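Local coordinates for protein dihydroorotase (Campylobacter jejuni subsp. jejuni, PDB 3PNU) that probably catalyses the reversible cyclisation of carbamoyl aspartate to dihydroorotate in de novo pyrimidine synthesis, using two zinc ions per subunit, at residues 180-191 against 204-213. Sequence-based numbering, arbitrary orientation.
With ZN (zinc ion), chain C.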
ATOM      1  N   PHE A 180      17.827   9.368 -28.699  1.00 43.88           N
ATOM      2  CA  PHE A 180      16.933  10.257 -29.448  1.00 42.83           C
ATOM      3  C   PHE A 180      17.024  11.649 -28.850  1.00 43.37           C
ATOM      4  O   PHE A 180      16.065  12.145 -28.288  1.00 44.82           O
ATOM      5  CB  PHE A 180      15.512   9.711 -29.408  1.00 41.82           C
ATOM      6  CG  PHE A 180      15.386   8.314 -29.974  1.00 42.82           C
ATOM      7  CD1 PHE A 180      15.305   8.106 -31.344  1.00 43.81           C
ATOM      8  CD2 PHE A 180      15.356   7.212 -29.144  1.00 41.71           C
ATOM      9  CE1 PHE A 180      15.200   6.827 -31.860  1.00 41.54           C
ATOM     10  CE2 PHE A 180      15.244   5.949 -29.655  1.00 37.81           C
ATOM     11  CZ  PHE A 180      15.167   5.751 -31.013  1.00 40.47           C
ATOM     12  N   PRO A 181      18.181  12.297 -29.007  1.00 44.04           N
ATOM     13  CA  PRO A 181      18.458  13.562 -28.356  1.00 44.81           C
ATOM     14  C   PRO A 181      17.665  14.772 -28.801  1.00 46.61           C
ATOM     15  O   PRO A 181      17.696  15.783 -28.103  1.00 47.11           O
ATOM     16  CB  PRO A 181      19.960  13.772 -28.598  1.00 45.04           C
ATOM     17  CG  PRO A 181      20.264  12.982 -29.839  1.00 45.25           C
ATOM     18  CD  PRO A 181      19.258  11.881 -29.931  1.00 45.08           C
ATOM     19  N   ARG A 182      16.967  14.687 -29.926  1.00 47.72           N
ATOM     20  CA  ARG A 182      16.155  15.805 -30.390  1.00 49.06           C
ATOM     21  C   ARG A 182      14.685  15.544 -30.112  1.00 47.35           C
ATOM     22  O   ARG A 182      13.831  16.336 -30.489  1.00 48.73           O
ATOM     23  CB  ARG A 182      16.379  16.061 -31.886  1.00 50.50           C
ATOM     24  CG  ARG A 182      17.844  16.352 -32.239  1.00 55.52           C
ATOM     25  CD  ARG A 182      18.053  16.510 -33.744  1.00 59.16           C
ATOM     26  NE  ARG A 182      17.459  15.408 -34.511  1.00 63.49           N
ATOM     27  CZ  ARG A 182      18.011  14.208 -34.709  1.00 65.57           C
ATOM     28  NH1 ARG A 182      19.194  13.894 -34.176  1.00 64.22           N
ATOM     29  NH2 ARG A 182      17.353  13.302 -35.435  1.00 67.42           N
ATOM     30  N   LEU A 183      14.385  14.423 -29.464  1.00 45.22           N
ATOM     31  CA  LEU A 183      13.007  14.089 -29.113  1.00 43.04           C
ATOM     32  C   LEU A 183      12.658  14.688 -27.741  1.00 42.38           C
ATOM     33  O   LEU A 183      13.457  14.619 -26.812  1.00 42.23           O
ATOM     34  CB  LEU A 183      12.859  12.577 -29.038  1.00 41.48           C
ATOM     35  CG  LEU A 183      11.491  11.955 -28.734  1.00 40.71           C
ATOM     36  CD1 LEU A 183      10.438  12.266 -29.818  1.00 36.72           C
ATOM     37  CD2 LEU A 183      11.635  10.466 -28.598  1.00 31.67           C
ATOM     38  N   LYS A 184      11.488  15.293 -27.612  1.00 40.66           N
ATOM     39  CA  LYS A 184      11.053  15.761 -26.313  1.00 40.55           C
ATOM     40  C   LYS A 184      10.422  14.564 -25.637  1.00 37.78           C
ATOM     41  O   LYS A 184       9.505  13.934 -26.182  1.00 37.18           O
ATOM     42  CB  LYS A 184      10.052  16.909 -26.404  1.00 42.63           C
ATOM     43  CG  LYS A 184      10.692  18.208 -26.785  1.00 46.81           C
ATOM     44  CD  LYS A 184       9.650  19.314 -26.907  1.00 52.65           C
ATOM     45  CE  LYS A 184      10.284  20.553 -27.470  1.00 54.69           C
ATOM     46  NZ  LYS A 184       9.256  21.430 -28.051  1.00 62.79           N
ATOM     47  N   ILE A 185      10.932  14.242 -24.458  1.00 34.03           N
ATOM     48  CA  ILE A 185      10.457  13.112 -23.704  1.00 32.55           C
ATOM     49  C   ILE A 185       9.937  13.634 -22.379  1.00 31.77           C
ATOM     50  O   ILE A 185      10.704  14.158 -21.563  1.00 30.58           O
ATOM     51  CB  ILE A 185      11.582  12.087 -23.468  1.00 31.91           C
ATOM     52  CG1 ILE A 185      12.186  11.631 -24.805  1.00 32.63           C
ATOM     53  CG2 ILE A 185      11.063  10.909 -22.693  1.00 31.72           C
ATOM     54  CD1 ILE A 185      13.393  10.684 -24.690  1.00 25.48           C
ATOM     55  N   VAL A 186       8.633  13.502 -22.170  1.00 31.22           N
ATOM     56  CA  VAL A 186       8.025  13.983 -20.936  1.00 32.15           C
ATOM     57  C   VAL A 186       7.760  12.823 -19.988  1.00 32.13           C
ATOM     58  O   VAL A 186       6.981  11.921 -20.288  1.00 31.50           O
ATOM     59  CB  VAL A 186       6.716  14.764 -21.198  1.00 32.40           C
ATOM     60  CG1 VAL A 186       6.180  15.378 -19.893  1.00 30.48           C
ATOM     61  CG2 VAL A 186       6.971  15.849 -22.221  1.00 30.08           C
ATOM     62  N   MET A 187       8.460  12.848 -18.856  1.00 32.03           N
ATOM     63  CA  MET A 187       8.296  11.861 -17.807  1.00 31.13           C
ATOM     64  C   MET A 187       7.015  12.253 -17.057  1.00 32.26           C
ATOM     65  O   MET A 187       7.033  13.157 -16.223  1.00 30.87           O
ATOM     66  CB  MET A 187       9.508  11.901 -16.863  1.00 30.24           C
ATOM     67  CG  MET A 187      10.854  11.657 -17.564  1.00 30.68           C
ATOM     68  SD  MET A 187      12.279  11.527 -16.462  1.00 32.19           S
ATOM     69  CE  MET A 187      12.262  13.131 -15.684  1.00 28.15           C
ATOM     70  N   GLU A 188       5.898  11.603 -17.370  1.00 31.90           N
ATOM     71  CA  GLU A 188       4.623  11.933 -16.715  1.00 31.11           C
ATOM     72  C   GLU A 188       4.577  11.589 -15.257  1.00 32.57           C
ATOM     73  O   GLU A 188       5.285  10.688 -14.792  1.00 33.65           O
ATOM     74  CB  GLU A 188       3.459  11.246 -17.418  1.00 32.09           C
ATOM     75  CG  GLU A 188       3.244  11.747 -18.836  1.00 33.29           C
ATOM     76  CD  GLU A 188       2.855  13.231 -18.891  1.00 34.57           C
ATOM     77  OE1 GLU A 188       2.314  13.792 -17.887  1.00 34.34           O
ATOM     78  OE2 GLU A 188       3.088  13.825 -19.958  1.00 37.96           O
ATOM     79  N   HIS A 189       3.706  12.303 -14.536  1.00 33.61           N
ATOM     80  CA  HIS A 189       3.527  12.152 -13.084  1.00 33.04           C
ATOM     81  C   HIS A 189       4.726  11.560 -12.343  1.00 33.50           C
ATOM     82  O   HIS A 189       4.673  10.442 -11.842  1.00 34.78           O
ATOM     83  CB  HIS A 189       2.279  11.351 -12.764  1.00 32.76           C
ATOM     84  CG  HIS A 189       2.109  10.118 -13.589  1.00 33.18           C
ATOM     85  ND1 HIS A 189       3.065   9.132 -13.662  1.00 35.13           N
ATOM     86  CD2 HIS A 189       1.066   9.689 -14.340  1.00 35.85           C
ATOM     87  CE1 HIS A 189       2.635   8.167 -14.459  1.00 32.47           C
ATOM     88  NE2 HIS A 189       1.419   8.473 -14.868  1.00 35.03           N
ATOM     89  N   ILE A 190       5.814  12.304 -12.269  1.00 33.31           N
ATOM     90  CA  ILE A 190       6.971  11.784 -11.556  1.00 31.93           C
ATOM     91  C   ILE A 190       6.672  11.799 -10.075  1.00 31.89           C
ATOM     92  O   ILE A 190       5.946  12.677  -9.573  1.00 33.36           O
ATOM     93  CB  ILE A 190       8.255  12.511 -11.871  1.00 31.86           C
ATOM     94  CG1 ILE A 190       8.205  13.991 -11.451  1.00 31.31           C
ATOM     95  CG2 ILE A 190       8.566  12.378 -13.377  1.00 32.00           C
ATOM     96  CD1 ILE A 190       9.627  14.677 -11.495  1.00 23.97           C
ATOM     97  N   THR A 191       7.233  10.819  -9.381  1.00 31.33           N
ATOM     98  CA  THR A 191       6.989  10.627  -7.967  1.00 31.62           C
ATOM     99  C   THR A 191       8.214  10.279  -7.145  1.00 32.27           C
ATOM    100  O   THR A 191       8.079   9.959  -5.988  1.00 33.70           O
ATOM    101  CB  THR A 191       6.031   9.458  -7.810  1.00 32.59           C
ATOM    102  OG1 THR A 191       6.659   8.272  -8.322  1.00 28.29           O
ATOM    103  CG2 THR A 191       4.708   9.729  -8.587  1.00 31.44           C
ATOM    104  N   ASN A 204      16.608  17.116 -23.261  1.00 43.33           N
ATOM    105  CA  ASN A 204      15.346  16.703 -23.838  1.00 41.99           C
ATOM    106  C   ASN A 204      14.369  16.010 -22.859  1.00 42.53           C
ATOM    107  O   ASN A 204      13.309  15.514 -23.278  1.00 41.22           O
ATOM    108  CB  ASN A 204      15.578  15.858 -25.081  1.00 42.91           C
ATOM    109  CG  ASN A 204      16.462  14.660 -24.837  1.00 42.81           C
ATOM    110  OD1 ASN A 204      17.385  14.691 -24.001  1.00 44.11           O
ATOM    111  ND2 ASN A 204      16.210  13.593 -25.595  1.00 39.04           N
ATOM    112  N   LEU A 205      14.714  15.981 -21.565  1.00 40.50           N
ATOM    113  CA  LEU A 205      13.816  15.422 -20.564  1.00 39.07           C
ATOM    114  C   LEU A 205      13.008  16.523 -19.899  1.00 37.69           C
ATOM    115  O   LEU A 205      13.553  17.564 -19.527  1.00 37.51           O
ATOM    116  CB  LEU A 205      14.562  14.620 -19.502  1.00 38.46           C
ATOM    117  CG  LEU A 205      15.048  13.238 -19.899  1.00 38.22           C
ATOM    118  CD1 LEU A 205      15.783  12.629 -18.693  1.00 37.85           C
ATOM    119  CD2 LEU A 205      13.885  12.360 -20.339  1.00 30.19           C
ATOM    120  N   TYR A 206      11.705  16.269 -19.762  1.00 35.09           N
ATOM    121  CA  TYR A 206      10.780  17.180 -19.134  1.00 33.82           C
ATOM    122  C   TYR A 206       9.935  16.344 -18.190  1.00 33.26           C
ATOM    123  O   TYR A 206      10.086  15.128 -18.150  1.00 32.38           O
ATOM    124  CB  TYR A 206       9.896  17.862 -20.190  1.00 35.59           C
ATOM    125  CG  TYR A 206      10.676  18.699 -21.197  1.00 34.51           C
ATOM    126  CD1 TYR A 206      10.957  20.030 -20.948  1.00 33.51           C
ATOM    127  CD2 TYR A 206      11.132  18.152 -22.381  1.00 37.25           C
ATOM    128  CE1 TYR A 206      11.672  20.785 -21.838  1.00 39.79           C
ATOM    129  CE2 TYR A 206      11.838  18.918 -23.297  1.00 38.54           C
ATOM    130  CZ  TYR A 206      12.106  20.225 -23.012  1.00 41.72           C
ATOM    131  OH  TYR A 206      12.814  20.998 -23.898  1.00 53.07           O
ATOM    132  N   ALA A 207       9.040  16.979 -17.436  1.00 31.94           N
ATOM    133  CA  ALA A 207       8.195  16.227 -16.515  1.00 30.99           C
ATOM    134  C   ALA A 207       6.906  16.935 -16.137  1.00 29.87           C
ATOM    135  O   ALA A 207       6.800  18.162 -16.220  1.00 30.34           O
ATOM    136  CB  ALA A 207       8.992  15.887 -15.247  1.00 29.20           C
ATOM    137  N   THR A 208       5.914  16.150 -15.735  1.00 29.91           N
ATOM    138  CA  THR A 208       4.682  16.698 -15.222  1.00 30.87           C
ATOM    139  C   THR A 208       4.586  16.189 -13.789  1.00 32.17           C
ATOM    140  O   THR A 208       5.091  15.109 -13.488  1.00 32.89           O
ATOM    141  CB  THR A 208       3.436  16.300 -16.023  1.00 31.74           C
ATOM    142  OG1 THR A 208       3.182  14.894 -15.905  1.00 33.50           O
ATOM    143  CG2 THR A 208       3.574  16.681 -17.493  1.00 31.86           C
ATOM    144  N   ILE A 209       3.984  16.982 -12.908  1.00 33.30           N
ATOM    145  CA  ILE A 209       3.767  16.597 -11.513  1.00 34.66           C
ATOM    146  C   ILE A 209       2.289  16.812 -11.128  1.00 35.57           C
ATOM    147  O   ILE A 209       1.663  17.805 -11.543  1.00 35.98           O
ATOM    148  CB  ILE A 209       4.633  17.393 -10.546  1.00 34.94           C
ATOM    149  CG1 ILE A 209       6.108  17.190 -10.852  1.00 34.97           C
ATOM    150  CG2 ILE A 209       4.351  16.934  -9.139  1.00 35.63           C
ATOM    151  CD1 ILE A 209       7.016  18.001  -9.979  1.00 36.43           C
ATOM    152  N   THR A 210       1.743  15.879 -10.344  1.00 34.94           N
ATOM    153  CA  THR A 210       0.348  15.930  -9.932  1.00 34.10           C
ATOM    154  C   THR A 210       0.146  16.732  -8.675  1.00 34.42           C
ATOM    155  O   THR A 210       1.089  17.111  -7.964  1.00 33.94           O
ATOM    156  CB  THR A 210      -0.209  14.523  -9.590  1.00 33.57           C
ATOM    157  OG1 THR A 210       0.401  14.063  -8.381  1.00 32.82           O
ATOM    158  CG2 THR A 210       0.029  13.551 -10.714  1.00 33.22           C
ATOM    159  N   LEU A 211      -1.114  16.964  -8.368  1.00 34.48           N
ATOM    160  CA  LEU A 211      -1.415  17.670  -7.166  1.00 35.75           C
ATOM    161  C   LEU A 211      -1.163  16.768  -5.974  1.00 35.22           C
ATOM    162  O   LEU A 211      -0.437  17.140  -5.060  1.00 35.32           O
ATOM    163  CB  LEU A 211      -2.860  18.137  -7.188  1.00 36.88           C
ATOM    164  CG  LEU A 211      -3.353  18.795  -5.899  1.00 36.56           C
ATOM    165  CD1 LEU A 211      -2.385  19.843  -5.444  1.00 37.54           C
ATOM    166  CD2 LEU A 211      -4.767  19.349  -6.115  1.00 36.59           C
ATOM    167  N   HIS A 212      -1.739  15.569  -5.995  1.00 35.69           N
ATOM    168  CA  HIS A 212      -1.610  14.666  -4.838  1.00 35.50           C
ATOM    169  C   HIS A 212      -0.174  14.317  -4.457  1.00 35.97           C
ATOM    170  O   HIS A 212       0.163  14.328  -3.276  1.00 37.09           O
ATOM    171  CB  HIS A 212      -2.541  13.444  -4.949  1.00 35.97           C
ATOM    172  CG  HIS A 212      -2.492  12.723  -6.259  1.00 33.75           C
ATOM    173  ND1 HIS A 212      -3.033  13.237  -7.418  1.00 32.65           N
ATOM    174  CD2 HIS A 212      -2.029  11.489  -6.576  1.00 34.35           C
ATOM    175  CE1 HIS A 212      -2.864  12.370  -8.402  1.00 35.83           C
ATOM    176  NE2 HIS A 212      -2.249  11.302  -7.920  1.00 33.59           N
ATOM    177  N   HIS A 213       0.691  14.092  -5.440  1.00 36.22           N
ATOM    178  CA  HIS A 213       2.077  13.747  -5.144  1.00 34.39           C
ATOM    179  C   HIS A 213       2.867  14.854  -4.475  1.00 37.08           C
ATOM    180  O   HIS A 213       3.983  14.597  -3.942  1.00 35.87           O
ATOM    181  CB  HIS A 213       2.788  13.247  -6.385  1.00 34.03           C
ATOM    182  CG  HIS A 213       2.319  11.904  -6.835  1.00 31.64           C
ATOM    183  ND1 HIS A 213       1.612  11.713  -7.998  1.00 35.08           N
ATOM    184  CD2 HIS A 213       2.435  10.683  -6.257  1.00 30.65           C
ATOM    185  CE1 HIS A 213       1.327  10.428  -8.129  1.00 36.65           C
ATOM    186  NE2 HIS A 213       1.814   9.782  -7.085  1.00 32.17           N
TER
HETATM  187 ZN    ZN C 336       0.115   7.362 -15.981  1.00 42.27          ZN
HETATM  188  O   HOH W   1       3.485  13.459 -10.125  1.00 32.20           O
HETATM  189  O   HOH W   2      -1.393   7.867 -14.732  1.00 45.05           O
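With chi1 at 67°, T208 sets OG1 between its own N and carbonyl carbon, and E188, bent back at chi2 (-64°), brings OE1 round to meet it. T208 OG1 donates to E188 OE1, modelled at 2.4 Å, too short to take literally, and accepts from H189 N at 3.0 Å; the hydroxyl thus appears to tie the carboxylate to the backbone of the zinc ligand. The strands leading here, 185-187 and 205-209, run parallel, joined by helix 193-201 in a beta-alpha-beta unit of the TIM barrel. Their backbone bonds alternate from I185 N to N204 O through to T208 N to M187 O, and I190 N continues the pairing onto T208 O at 3.1 Å. I185, M187, L205 and A207 share one sheet face, from which M187 and L205 reach helix 193-201, and I190 CD1 also reaches A207 CB at 4.0 Å. Ahead of the strands, N204 ND2 bonds L183 O in the carbonyl plane. Past their C-terminal ends, T191 CG2 makes a CH-pi contact over the H213 ring, 3.3 Å from its centroid, while a water links I190 O to T210 N. H189 NE2 binds zinc at 2.0 Å, sharing that ion with H155 and the carboxylated K116. E188 OE1 is also hydrogen-bonded to H34 ND1, a ligand of the other zinc, so the T208–E188 pair probably acts as a second shell that orients ligands of both metals.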